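Long-range contacts in tRNA (guanine(9)-N1)-methyltransferase (Schizosaccharomyces pombe, PDB 4JWH), which catalyses the S-adenosyl-L-methionine-dependent N1-methylation of guanosine 9 in cytoplasmic tRNA: residues A[95-101]-A[137-141]; A[109-115]-A[223-227]; A[127-131]-A[253-259]; A[143-149]-A[170-176]. All coordinates share one frame. Residue numbers count along the deposited sequence, not the author numbering.

How the contacts relate
Contact 3 is the buried one, two nearly parallel helices meeting over the parallel sheet through apolar and sulfur-aromatic packing; contact 1 is a surface contact between loops, held largely by hydrogen bonds to backbone carbonyls. Contacts 2 and 4 are partly buried: contact 4 is a backbone ladder at the sheet edge, contact 2 a salt bridge and a phenylalanine ring packed on the helix whose Cys224 N binds S-adenosyl-L-homocysteine. Contacts 2 and 3 both touch this ligand. Contact 4 joins the others: Leu144 packs on Cys131 and Phe258 of contact 3, Thr147 O lies 2.8 Å from Cys110 N of contact 2, and Arg170 packs on Pro101 and Pro141 of contact 1.

Contact 1: residues A[95-101]-A[137-141]; sequences RLGKVVP and TALHP
Segment 95-101, largely extended but turning at Gly97 (phi 97°), wraps round the 137-141 loop, which is kinked at Leu139 (phi/psi -64/-34), pairing Val99 with Leu139 (CA-CA 4.8 Å) and Pro101 with His140 (4.5 Å). Thr137 O takes two hydrogen bonds from the Arg95 guanidinium (chi1 t), from NE and NH2, each at 2.9 Å; Thr137 OG1 makes weak ones to Ser133 O and Ala134 O in helix 118-137. Leu139 O accepts Val100 N at 3.0 Å and lies 3.4 Å from Val99 CA. His140 (chi1 m) donates ND1 to Val100 O at 2.6 Å; as a carbonyl can only accept, ND1 carries the proton. Leu139 (chi1 t, chi2 p) puts CD1 into the turn of 95-101, 3.6 Å from Arg95 CD and 3.2 Å from Lys98 O. Val99 CG1 rests on Pro141 CD at 3.8 Å. The pairing ties the loop before strand 105-109 to the link between helix 118-137 and strand 143-147, with Arg95 and Leu139 touching Glu266, and His140 Leu265, on helix 254-267.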
# COMPACT_ATOMS: atom_id res chain seq x y z
N ARG A 95 15.33 4.73 -14.01
CA ARG A 95 14.12 4.46 -14.75
C ARG A 95 14.31 4.69 -16.25
O ARG A 95 14.75 5.76 -16.67
CB ARG A 95 12.98 5.33 -14.23
CG ARG A 95 11.60 4.88 -14.66
CD ARG A 95 10.88 6.02 -15.31
NE ARG A 95 10.52 7.02 -14.35
CZ ARG A 95 10.48 8.33 -14.58
NH1 ARG A 95 10.78 8.83 -15.77
NH2 ARG A 95 10.15 9.13 -13.59
N LEU A 96 13.96 3.67 -17.05
CA LEU A 96 14.10 3.74 -18.51
C LEU A 96 12.75 3.80 -19.20
O LEU A 96 11.84 3.04 -18.87
CB LEU A 96 14.86 2.52 -19.07
CG LEU A 96 15.93 1.75 -18.28
CD1 LEU A 96 16.14 0.38 -18.94
CD2 LEU A 96 17.25 2.51 -18.20
N GLY A 97 12.61 4.69 -20.16
CA GLY A 97 11.47 4.63 -21.06
C GLY A 97 10.31 5.52 -20.71
O GLY A 97 10.42 6.40 -19.87
N LYS A 98 9.19 5.29 -21.39
CA LYS A 98 8.11 6.27 -21.40
C LYS A 98 7.18 6.07 -20.20
O LYS A 98 6.81 4.95 -19.92
CB LYS A 98 7.32 6.16 -22.70
CG LYS A 98 5.98 6.92 -22.73
CD LYS A 98 5.12 6.41 -23.89
CE LYS A 98 3.75 7.10 -23.96
NZ LYS A 98 3.86 8.57 -23.92
N VAL A 99 6.81 7.16 -19.53
CA VAL A 99 5.91 7.07 -18.39
C VAL A 99 4.48 6.84 -18.90
O VAL A 99 3.94 7.63 -19.67
CB VAL A 99 6.02 8.30 -17.45
CG1 VAL A 99 4.87 8.31 -16.41
CG2 VAL A 99 7.36 8.30 -16.74
N VAL A 100 3.89 5.71 -18.50
CA VAL A 100 2.51 5.36 -18.86
C VAL A 100 1.71 5.00 -17.60
O VAL A 100 1.89 3.92 -17.05
CB VAL A 100 2.44 4.18 -19.89
CG1 VAL A 100 0.97 3.79 -20.16
CG2 VAL A 100 3.12 4.55 -21.22
N PRO A 101 0.80 5.89 -17.16
CA PRO A 101 -0.02 5.61 -15.99
C PRO A 101 -0.73 4.26 -16.11
O PRO A 101 -1.12 3.85 -17.19
CB PRO A 101 -1.05 6.74 -16.01
CG PRO A 101 -0.36 7.86 -16.69
CD PRO A 101 0.49 7.21 -17.74
N THR A 137 7.55 9.11 -9.30
CA THR A 137 8.68 8.83 -10.17
C THR A 137 8.51 7.48 -10.90
O THR A 137 9.37 7.09 -11.68
CB THR A 137 10.03 8.82 -9.38
OG1 THR A 137 9.96 7.85 -8.32
CG2 THR A 137 10.35 10.18 -8.80
N ALA A 138 7.40 6.78 -10.63
CA ALA A 138 7.22 5.43 -11.14
C ALA A 138 7.05 5.45 -12.67
O ALA A 138 6.51 6.42 -13.23
CB ALA A 138 6.02 4.78 -10.50
N LEU A 139 7.49 4.39 -13.33
CA LEU A 139 7.27 4.28 -14.77
C LEU A 139 5.75 4.19 -15.07
O LEU A 139 5.28 4.73 -16.07
CB LEU A 139 8.04 3.10 -15.36
CG LEU A 139 8.02 2.96 -16.90
CD1 LEU A 139 8.79 4.13 -17.54
CD2 LEU A 139 8.56 1.62 -17.40
N HIS A 140 5.00 3.54 -14.17
CA HIS A 140 3.55 3.46 -14.28
C HIS A 140 2.83 3.92 -13.01
O HIS A 140 2.46 3.10 -12.19
CB HIS A 140 3.11 2.01 -14.62
CG HIS A 140 3.82 1.45 -15.81
ND1 HIS A 140 3.58 1.90 -17.09
CD2 HIS A 140 4.79 0.51 -15.91
CE1 HIS A 140 4.36 1.25 -17.93
NE2 HIS A 140 5.09 0.40 -17.25
N PRO A 141 2.64 5.24 -12.85
CA PRO A 141 1.97 5.67 -11.63
C PRO A 141 0.55 5.12 -11.58
O PRO A 141 -0.08 4.98 -12.61
CB PRO A 141 1.91 7.20 -11.76
CG PRO A 141 2.60 7.55 -12.99
CD PRO A 141 3.15 6.36 -13.66

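Contact 2: residues A[109-115]-A[223-227]; sequences DCAFDDL and LCQNK. With SAH (S-adenosyl-L-homocysteine), chain C.
Phe112 lays one ring face against Leu223, CD1 to CD2 4.0 Å, with its side chain (chi1 m) directed from the loop after strand 105-109 toward helix 223-231. The backbones stay well apart, Phe112 and Leu223 CA atoms being 9.9 Å from each other and those of Asp109 and Cys224 9.6 Å, so side chains alone span the gap. Cys224 SG (chi1 m) makes an oblique sulfur-aromatic contact, 4.8 Å from the ring centroid and 4.1 Å from Phe112 CZ. Leu115, at the end of the 3-10 turn 113-115 closed by Leu115 N to Phe112 O (2.8 Å), meets Leu223 through CD1 to CD1 at 3.7 Å. Lys227, one helical turn after Leu223, is fully extended (all four chi angles t) and carries NZ to the Asp109 carboxylate (chi1 t): a salt bridge of 2.7 Å to OD2 with a weak bond of 3.2 Å to OD1. NZ also lies 3.4 Å from Ala111 CB and 3.8 Å from Phe112 CZ. Asp109 OD2 has a second partner in the Tyr191 hydroxyl. At the helix start, Cys224 N donates to OXT of SAH at 3.1 Å, in the site that Gly212 and Tyr220 also line. The helix thus offers a backbone amide to the cofactor carboxylate, while the ion pair ties it to the end of strand 105-109 and the apolar contacts to the loop that follows.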
# COMPACT_ATOMS: atom_id res chain seq x y z
N ASP A 109 -5.28 1.58 3.57
CA ASP A 109 -6.41 1.43 4.48
C ASP A 109 -5.99 2.03 5.82
O ASP A 109 -5.27 1.40 6.59
CB ASP A 109 -6.80 -0.04 4.64
CG ASP A 109 -7.86 -0.26 5.73
OD1 ASP A 109 -8.57 0.69 6.15
OD2 ASP A 109 -8.03 -1.43 6.13
N CYS A 110 -6.43 3.25 6.07
CA CYS A 110 -5.99 3.97 7.25
C CYS A 110 -6.98 3.88 8.40
O CYS A 110 -7.15 4.84 9.12
CB CYS A 110 -5.68 5.44 6.92
SG CYS A 110 -4.39 5.72 5.68
N ALA A 111 -7.58 2.72 8.60
CA ALA A 111 -8.57 2.51 9.65
C ALA A 111 -8.03 2.14 11.02
O ALA A 111 -8.83 1.85 11.92
CB ALA A 111 -9.60 1.44 9.20
N PHE A 112 -6.71 2.16 11.21
CA PHE A 112 -6.12 1.55 12.45
C PHE A 112 -5.43 2.54 13.40
O PHE A 112 -4.62 2.15 14.23
CB PHE A 112 -5.14 0.42 12.08
CG PHE A 112 -5.65 -0.48 11.01
CD1 PHE A 112 -6.60 -1.46 11.30
CD2 PHE A 112 -5.19 -0.35 9.70
CE1 PHE A 112 -7.10 -2.30 10.29
CE2 PHE A 112 -5.67 -1.17 8.70
CZ PHE A 112 -6.63 -2.15 8.99
N ASP A 113 -5.75 3.83 13.24
CA ASP A 113 -5.23 4.92 14.10
C ASP A 113 -5.21 4.51 15.59
O ASP A 113 -4.20 4.68 16.28
CB ASP A 113 -6.10 6.17 13.90
CG ASP A 113 -5.32 7.47 13.99
OD1 ASP A 113 -5.35 8.07 15.09
OD2 ASP A 113 -4.72 7.92 12.96
N ASP A 114 -6.31 3.96 16.07
CA ASP A 114 -6.42 3.59 17.50
C ASP A 114 -5.49 2.44 17.95
O ASP A 114 -5.31 2.23 19.16
CB ASP A 114 -7.87 3.23 17.86
CG ASP A 114 -8.81 4.40 17.74
OD1 ASP A 114 -8.41 5.55 18.06
OD2 ASP A 114 -9.95 4.18 17.32
N LEU A 115 -4.90 1.72 17.00
CA LEU A 115 -4.00 0.61 17.38
C LEU A 115 -2.54 1.01 17.52
O LEU A 115 -1.70 0.21 17.95
CB LEU A 115 -4.13 -0.58 16.40
CG LEU A 115 -5.55 -1.12 16.19
CD1 LEU A 115 -5.56 -2.32 15.26
CD2 LEU A 115 -6.21 -1.45 17.55
N LEU A 223 -4.46 -9.43 11.63
CA LEU A 223 -5.36 -8.27 11.69
C LEU A 223 -6.01 -8.03 10.33
O LEU A 223 -7.26 -8.05 10.17
CB LEU A 223 -4.59 -7.04 12.17
CG LEU A 223 -5.30 -5.67 12.18
CD1 LEU A 223 -6.16 -5.50 13.42
CD2 LEU A 223 -4.26 -4.57 12.10
N CYS A 224 -5.17 -7.80 9.33
CA CYS A 224 -5.72 -7.44 8.01
C CYS A 224 -6.41 -8.62 7.36
O CYS A 224 -7.48 -8.48 6.76
CB CYS A 224 -4.65 -6.78 7.12
SG CYS A 224 -4.16 -5.19 7.85
N GLN A 225 -5.82 -9.80 7.55
CA GLN A 225 -6.45 -11.00 7.04
C GLN A 225 -7.87 -11.11 7.61
O GLN A 225 -8.80 -11.44 6.89
CB GLN A 225 -5.61 -12.25 7.33
CG GLN A 225 -6.24 -13.60 6.88
CD GLN A 225 -6.35 -13.76 5.35
OE1 GLN A 225 -5.54 -13.24 4.59
NE2 GLN A 225 -7.35 -14.51 4.90
N ASN A 226 -8.04 -10.82 8.91
CA ASN A 226 -9.34 -11.01 9.56
C ASN A 226 -10.38 -10.03 9.07
O ASN A 226 -11.54 -10.34 8.90
CB ASN A 226 -9.21 -10.86 11.08
CG ASN A 226 -8.65 -12.12 11.74
OD1 ASN A 226 -8.76 -13.20 11.19
ND2 ASN A 226 -8.00 -11.96 12.89
N LYS A 227 -9.92 -8.80 8.88
CA LYS A 227 -10.77 -7.71 8.47
C LYS A 227 -11.34 -8.00 7.08
O LYS A 227 -12.55 -7.91 6.88
CB LYS A 227 -9.95 -6.42 8.46
CG LYS A 227 -10.76 -5.23 7.92
CD LYS A 227 -10.02 -3.94 8.02
CE LYS A 227 -10.90 -2.82 7.50
NZ LYS A 227 -10.22 -1.53 7.77
N SAH C . -0.10 -7.22 11.50
CA SAH C . -0.37 -6.26 10.44
CB SAH C . 1.00 -5.63 10.07
CG SAH C . 1.13 -5.44 8.62
SD SAH C . 2.45 -4.63 7.81
C SAH C . -1.26 -6.95 9.42
O SAH C . -1.27 -6.76 8.24
OXT SAH C . -2.09 -7.72 9.80
C5' SAH C . 1.59 -3.43 6.87
C4' SAH C . 0.94 -3.87 5.57
O4' SAH C . 1.86 -4.24 4.59
C3' SAH C . -0.06 -5.04 5.64
O3' SAH C . -1.32 -4.65 6.09
C2' SAH C . -0.07 -5.58 4.26
O2' SAH C . -1.00 -4.86 3.52
C1' SAH C . 1.34 -5.29 3.82
N9 SAH C . 2.22 -6.47 3.85
C8 SAH C . 3.29 -6.63 4.58
N7 SAH C . 3.91 -7.75 4.33
C5 SAH C . 3.24 -8.34 3.39
C6 SAH C . 3.33 -9.59 2.63
N6 SAH C . 4.30 -10.44 2.87
N1 SAH C . 2.42 -9.83 1.72
C2 SAH C . 1.44 -8.98 1.48
N3 SAH C . 1.28 -7.85 2.13
C4 SAH C . 2.13 -7.47 3.07

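Contact 3: residues A[127-131]-A[253-259]; sequences QVTRC and TVNQVFE. With SAH (S-adenosyl-L-homocysteine), chain C.
The side chain of Gln127 reaches the start of a helix already capped by its own residues: OE1 accepts a weak bond from Val254 N (3.1 Å), beside a capping box in which Thr253 OG1 receives Gln256 N and Gln256 OE1 receives Thr253 N, both 3.1 Å. This is a helix pair flanking the parallel sheet of the SPOUT methyltransferase domain; segments 127-131 and 254-259 run parallel, 14° between their N-to-C directions, axes 8.6 Å apart, with Gln127 and Asn255 nearest (CA-CA 5.2 Å). Asn255 (chi1 p) takes a bond from Thr253 OG1 to OD1 (2.8 Å) and sends ND2 to Glu259 OE1 (3.0 Å); its CB meets Arg130 CB at 3.9 Å. Toward the sheet, Val254 and Phe258 pack on Ile211, and Val257 CG2 approaches SAH N9 at 3.5 Å. Cys131 (chi1 m) packs on Phe258 (chi1 t): Cys131 SG is 3.5 Å from Phe258 CB and, obliquely, 4.7 Å from the ring centroid, and Cys131 CB lies over the Phe258 ring face, 4.2 Å from its centroid.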
# COMPACT_ATOMS: atom_id res chain seq x y z
N GLN A 127 5.90 6.90 5.94
CA GLN A 127 5.67 5.83 4.96
C GLN A 127 4.62 6.19 3.92
O GLN A 127 4.80 5.83 2.75
CB GLN A 127 5.29 4.55 5.68
CG GLN A 127 6.46 3.99 6.42
CD GLN A 127 6.16 2.70 7.12
OE1 GLN A 127 5.36 1.90 6.65
NE2 GLN A 127 6.85 2.46 8.22
N VAL A 128 3.55 6.87 4.34
CA VAL A 128 2.54 7.35 3.38
C VAL A 128 3.17 8.31 2.40
O VAL A 128 2.91 8.25 1.20
CB VAL A 128 1.33 8.05 4.07
CG1 VAL A 128 0.46 8.82 3.06
CG2 VAL A 128 0.46 7.01 4.84
N THR A 129 3.99 9.23 2.91
CA THR A 129 4.72 10.19 2.06
C THR A 129 5.65 9.47 1.07
O THR A 129 5.70 9.83 -0.11
CB THR A 129 5.53 11.17 2.94
OG1 THR A 129 4.64 11.85 3.84
CG2 THR A 129 6.31 12.19 2.09
N ARG A 130 6.35 8.43 1.53
CA ARG A 130 7.22 7.65 0.64
C ARG A 130 6.42 6.96 -0.46
O ARG A 130 6.90 6.84 -1.58
CB ARG A 130 8.13 6.65 1.40
CG ARG A 130 9.52 7.24 1.76
CD ARG A 130 10.56 6.18 2.15
NE ARG A 130 10.89 6.19 3.58
CZ ARG A 130 11.85 5.44 4.12
NH1 ARG A 130 12.57 4.63 3.36
NH2 ARG A 130 12.09 5.49 5.42
N CYS A 131 5.18 6.54 -0.16
CA CYS A 131 4.31 5.90 -1.19
C CYS A 131 3.99 6.92 -2.28
O CYS A 131 4.10 6.61 -3.48
CB CYS A 131 2.99 5.36 -0.62
SG CYS A 131 3.12 3.91 0.53
N THR A 253 7.13 -3.19 5.41
CA THR A 253 6.49 -1.95 5.81
C THR A 253 5.49 -1.53 4.70
O THR A 253 5.56 -2.04 3.57
CB THR A 253 7.50 -0.81 6.03
OG1 THR A 253 8.08 -0.43 4.77
CG2 THR A 253 8.61 -1.21 7.04
N VAL A 254 4.59 -0.61 5.05
CA VAL A 254 3.64 -0.06 4.07
C VAL A 254 4.37 0.40 2.80
O VAL A 254 4.01 -0.01 1.69
CB VAL A 254 2.83 1.10 4.67
CG1 VAL A 254 1.96 1.77 3.59
CG2 VAL A 254 1.98 0.62 5.87
N ASN A 255 5.41 1.21 2.95
CA ASN A 255 6.10 1.74 1.77
C ASN A 255 6.90 0.68 1.04
O ASN A 255 7.04 0.76 -0.17
CB ASN A 255 7.01 2.94 2.08
CG ASN A 255 8.20 2.55 2.94
OD1 ASN A 255 8.03 2.31 4.12
ND2 ASN A 255 9.38 2.39 2.33
N GLN A 256 7.44 -0.30 1.74
CA GLN A 256 8.17 -1.38 1.04
C GLN A 256 7.23 -2.16 0.12
O GLN A 256 7.57 -2.49 -1.02
CB GLN A 256 8.86 -2.32 2.03
CG GLN A 256 10.16 -1.74 2.61
CD GLN A 256 10.76 -2.63 3.69
OE1 GLN A 256 10.03 -3.26 4.45
NE2 GLN A 256 12.10 -2.68 3.75
N VAL A 257 6.03 -2.43 0.61
CA VAL A 257 5.06 -3.20 -0.17
C VAL A 257 4.63 -2.35 -1.36
O VAL A 257 4.63 -2.81 -2.49
CB VAL A 257 3.82 -3.53 0.71
CG1 VAL A 257 2.67 -4.06 -0.14
CG2 VAL A 257 4.23 -4.58 1.76
N PHE A 258 4.31 -1.09 -1.11
CA PHE A 258 3.95 -0.18 -2.22
C PHE A 258 5.03 -0.15 -3.29
O PHE A 258 4.75 -0.29 -4.49
CB PHE A 258 3.65 1.25 -1.76
CG PHE A 258 3.25 2.13 -2.90
CD1 PHE A 258 1.92 2.21 -3.28
CD2 PHE A 258 4.21 2.80 -3.65
CE1 PHE A 258 1.53 2.99 -4.40
CE2 PHE A 258 3.84 3.56 -4.77
CZ PHE A 258 2.49 3.64 -5.13
N GLU A 259 6.28 0.09 -2.86
CA GLU A 259 7.41 0.17 -3.77
C GLU A 259 7.58 -1.12 -4.58
O GLU A 259 7.90 -1.10 -5.79
CB GLU A 259 8.69 0.49 -2.97
CG GLU A 259 8.74 1.91 -2.39
CD GLU A 259 9.79 2.02 -1.27
OE1 GLU A 259 9.84 3.05 -0.59
OE2 GLU A 259 10.55 1.03 -1.05
N SAH C . -0.10 -7.22 11.50
CA SAH C . -0.37 -6.26 10.44
CB SAH C . 1.00 -5.63 10.07
CG SAH C . 1.13 -5.44 8.62
SD SAH C . 2.45 -4.63 7.81
C SAH C . -1.26 -6.95 9.42
O SAH C . -1.27 -6.76 8.24
OXT SAH C . -2.09 -7.72 9.80
C5' SAH C . 1.59 -3.43 6.87
C4' SAH C . 0.94 -3.87 5.57
O4' SAH C . 1.86 -4.24 4.59
C3' SAH C . -0.06 -5.04 5.64
O3' SAH C . -1.32 -4.65 6.09
C2' SAH C . -0.07 -5.58 4.26
O2' SAH C . -1.00 -4.86 3.52
C1' SAH C . 1.34 -5.29 3.82
N9 SAH C . 2.22 -6.47 3.85
C8 SAH C . 3.29 -6.63 4.58
N7 SAH C . 3.91 -7.75 4.33
C5 SAH C . 3.24 -8.34 3.39
C6 SAH C . 3.33 -9.59 2.63
N6 SAH C . 4.30 -10.44 2.87
N1 SAH C . 2.42 -9.83 1.72
C2 SAH C . 1.44 -8.98 1.48
N3 SAH C . 1.28 -7.85 2.13
C4 SAH C . 2.13 -7.47 3.07

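Contact 4: residues A[143-149]-A[170-176]; sequences ELFATNF and RYNPTTK
Strands 143-147 and 171-173 run parallel as the two strands of a beta-alpha-beta unit crossing over through helix 151-161, with 171-173 at one edge of the sheet. The axes approach to 4.5 Å at 14°, pairing Leu144 with Tyr171, Phe145 with Asn172 and Ala146 with Pro173. Backbone hydrogen bonds alternate: Leu144 N to Arg170 O (3.1 Å), Asn172 N to Leu144 O (2.7 Å), Ala146 N to Asn172 O (3.0 Å) and Thr174 N to Ala146 O (2.9 Å). Farther along the chain, Asn148 N (phi 46°) donates to Lys176 O, and Phe149 N to Thr174 O, each at 2.8 Å; an ST turn bonds Lys176 N to Thr174 OG1 (3.2 Å). Among polar side chains, Asn172 ND2 donates to Leu144 O (2.8 Å) and Glu143 OE1 (3.0 Å), while Glu143 OE2 lies over the Arg170 guanidinium face, 3.6 Å from NE, a salt bridge of charges alone. In apolar packing, Leu144 CD2 meets Tyr171 CD2 (4.2 Å) and Phe149 CD1 meets Pro173 CB (4.0 Å). On the face of Phe145 and Asn172, Asn172 CB (chi1 m) sits 3.7 Å from the Phe145 ring centroid, a CH-pi contact.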
# COMPACT_ATOMS: atom_id res chain seq x y z
N GLU A 143 -3.35 5.30 -9.28
CA GLU A 143 -4.11 6.18 -8.40
C GLU A 143 -4.02 5.67 -6.97
O GLU A 143 -4.47 4.54 -6.65
CB GLU A 143 -5.59 6.34 -8.86
CG GLU A 143 -5.80 7.28 -10.09
CD GLU A 143 -5.52 8.78 -9.87
OE1 GLU A 143 -5.41 9.30 -8.74
OE2 GLU A 143 -5.42 9.48 -10.90
N LEU A 144 -3.38 6.49 -6.14
CA LEU A 144 -3.22 6.24 -4.71
C LEU A 144 -4.39 6.77 -3.89
O LEU A 144 -4.73 7.95 -3.98
CB LEU A 144 -1.89 6.84 -4.22
CG LEU A 144 -1.42 6.54 -2.79
CD1 LEU A 144 -1.36 5.04 -2.58
CD2 LEU A 144 -0.02 7.21 -2.48
N PHE A 145 -5.01 5.91 -3.08
CA PHE A 145 -6.09 6.31 -2.20
C PHE A 145 -5.62 6.11 -0.79
O PHE A 145 -4.83 5.17 -0.51
CB PHE A 145 -7.37 5.49 -2.42
CG PHE A 145 -8.17 5.91 -3.65
CD1 PHE A 145 -9.44 6.50 -3.52
CD2 PHE A 145 -7.66 5.70 -4.92
CE1 PHE A 145 -10.19 6.88 -4.64
CE2 PHE A 145 -8.38 6.08 -6.05
CZ PHE A 145 -9.66 6.69 -5.90
N ALA A 146 -6.07 7.01 0.08
CA ALA A 146 -5.90 6.82 1.53
C ALA A 146 -7.30 6.86 2.19
O ALA A 146 -7.91 7.95 2.34
CB ALA A 146 -5.01 7.89 2.09
N THR A 147 -7.81 5.70 2.57
CA THR A 147 -9.20 5.59 3.05
C THR A 147 -9.29 5.53 4.58
O THR A 147 -8.32 5.15 5.25
CB THR A 147 -9.96 4.40 2.37
OG1 THR A 147 -9.28 3.16 2.64
CG2 THR A 147 -10.06 4.60 0.84
N ASN A 148 -10.46 5.87 5.12
CA ASN A 148 -10.61 6.24 6.54
C ASN A 148 -9.52 7.21 6.97
O ASN A 148 -9.01 7.11 8.06
CB ASN A 148 -10.59 5.02 7.47
CG ASN A 148 -11.86 4.19 7.39
OD1 ASN A 148 -11.88 3.15 6.75
ND2 ASN A 148 -12.90 4.65 8.06
N PHE A 149 -9.10 8.10 6.08
CA PHE A 149 -8.02 9.05 6.41
C PHE A 149 -8.51 10.15 7.36
O PHE A 149 -9.44 10.87 7.04
CB PHE A 149 -7.39 9.64 5.15
CG PHE A 149 -6.09 10.37 5.41
CD1 PHE A 149 -6.05 11.75 5.44
CD2 PHE A 149 -4.90 9.66 5.66
CE1 PHE A 149 -4.85 12.44 5.70
CE2 PHE A 149 -3.71 10.33 5.93
CZ PHE A 149 -3.69 11.72 5.96
N ARG A 170 -2.16 12.50 -8.14
CA ARG A 170 -2.60 11.09 -8.21
C ARG A 170 -2.81 10.53 -6.80
O ARG A 170 -2.46 9.38 -6.50
CB ARG A 170 -1.59 10.22 -9.00
CG ARG A 170 -1.64 10.39 -10.51
CD ARG A 170 -1.41 9.06 -11.26
NE ARG A 170 -2.23 9.01 -12.48
CZ ARG A 170 -2.81 7.92 -12.99
NH1 ARG A 170 -2.66 6.71 -12.45
NH2 ARG A 170 -3.53 8.05 -14.10
N TYR A 171 -3.38 11.35 -5.94
CA TYR A 171 -3.52 11.05 -4.53
C TYR A 171 -4.93 11.42 -4.08
O TYR A 171 -5.42 12.52 -4.32
CB TYR A 171 -2.46 11.80 -3.73
CG TYR A 171 -2.62 11.76 -2.23
CD1 TYR A 171 -3.02 12.91 -1.53
CD2 TYR A 171 -2.32 10.61 -1.50
CE1 TYR A 171 -3.15 12.88 -0.14
CE2 TYR A 171 -2.45 10.57 -0.13
CZ TYR A 171 -2.87 11.70 0.56
OH TYR A 171 -3.01 11.65 1.93
N ASN A 172 -5.60 10.48 -3.45
CA ASN A 172 -6.99 10.63 -3.11
C ASN A 172 -7.29 10.26 -1.65
O ASN A 172 -7.64 9.11 -1.37
CB ASN A 172 -7.85 9.79 -4.07
CG ASN A 172 -7.38 9.89 -5.53
OD1 ASN A 172 -7.96 10.64 -6.31
ND2 ASN A 172 -6.33 9.14 -5.89
N PRO A 173 -7.13 11.23 -0.72
CA PRO A 173 -7.53 10.91 0.65
C PRO A 173 -9.05 11.02 0.83
O PRO A 173 -9.72 11.79 0.13
CB PRO A 173 -6.79 11.96 1.49
CG PRO A 173 -6.66 13.15 0.55
CD PRO A 173 -6.51 12.57 -0.83
N THR A 174 -9.60 10.22 1.75
CA THR A 174 -11.03 10.26 2.01
C THR A 174 -11.34 9.66 3.37
O THR A 174 -10.65 8.74 3.82
CB THR A 174 -11.87 9.59 0.87
OG1 THR A 174 -13.26 9.80 1.13
CG2 THR A 174 -11.60 8.07 0.75
N THR A 175 -12.35 10.21 4.03
CA THR A 175 -12.82 9.64 5.29
C THR A 175 -13.58 8.35 4.99
O THR A 175 -13.67 7.49 5.85
CB THR A 175 -13.73 10.62 6.14
OG1 THR A 175 -14.86 11.00 5.35
CG2 THR A 175 -12.97 11.87 6.53
N LYS A 176 -14.08 8.18 3.77
CA LYS A 176 -14.78 6.94 3.42
C LYS A 176 -13.85 5.75 3.59
O LYS A 176 -12.63 5.84 3.34
CB LYS A 176 -15.32 6.95 1.97
CG LYS A 176 -16.42 8.01 1.72
CD LYS A 176 -16.96 7.88 0.29
CE LYS A 176 -18.17 8.76 0.05
NZ LYS A 176 -17.78 10.21 -0.06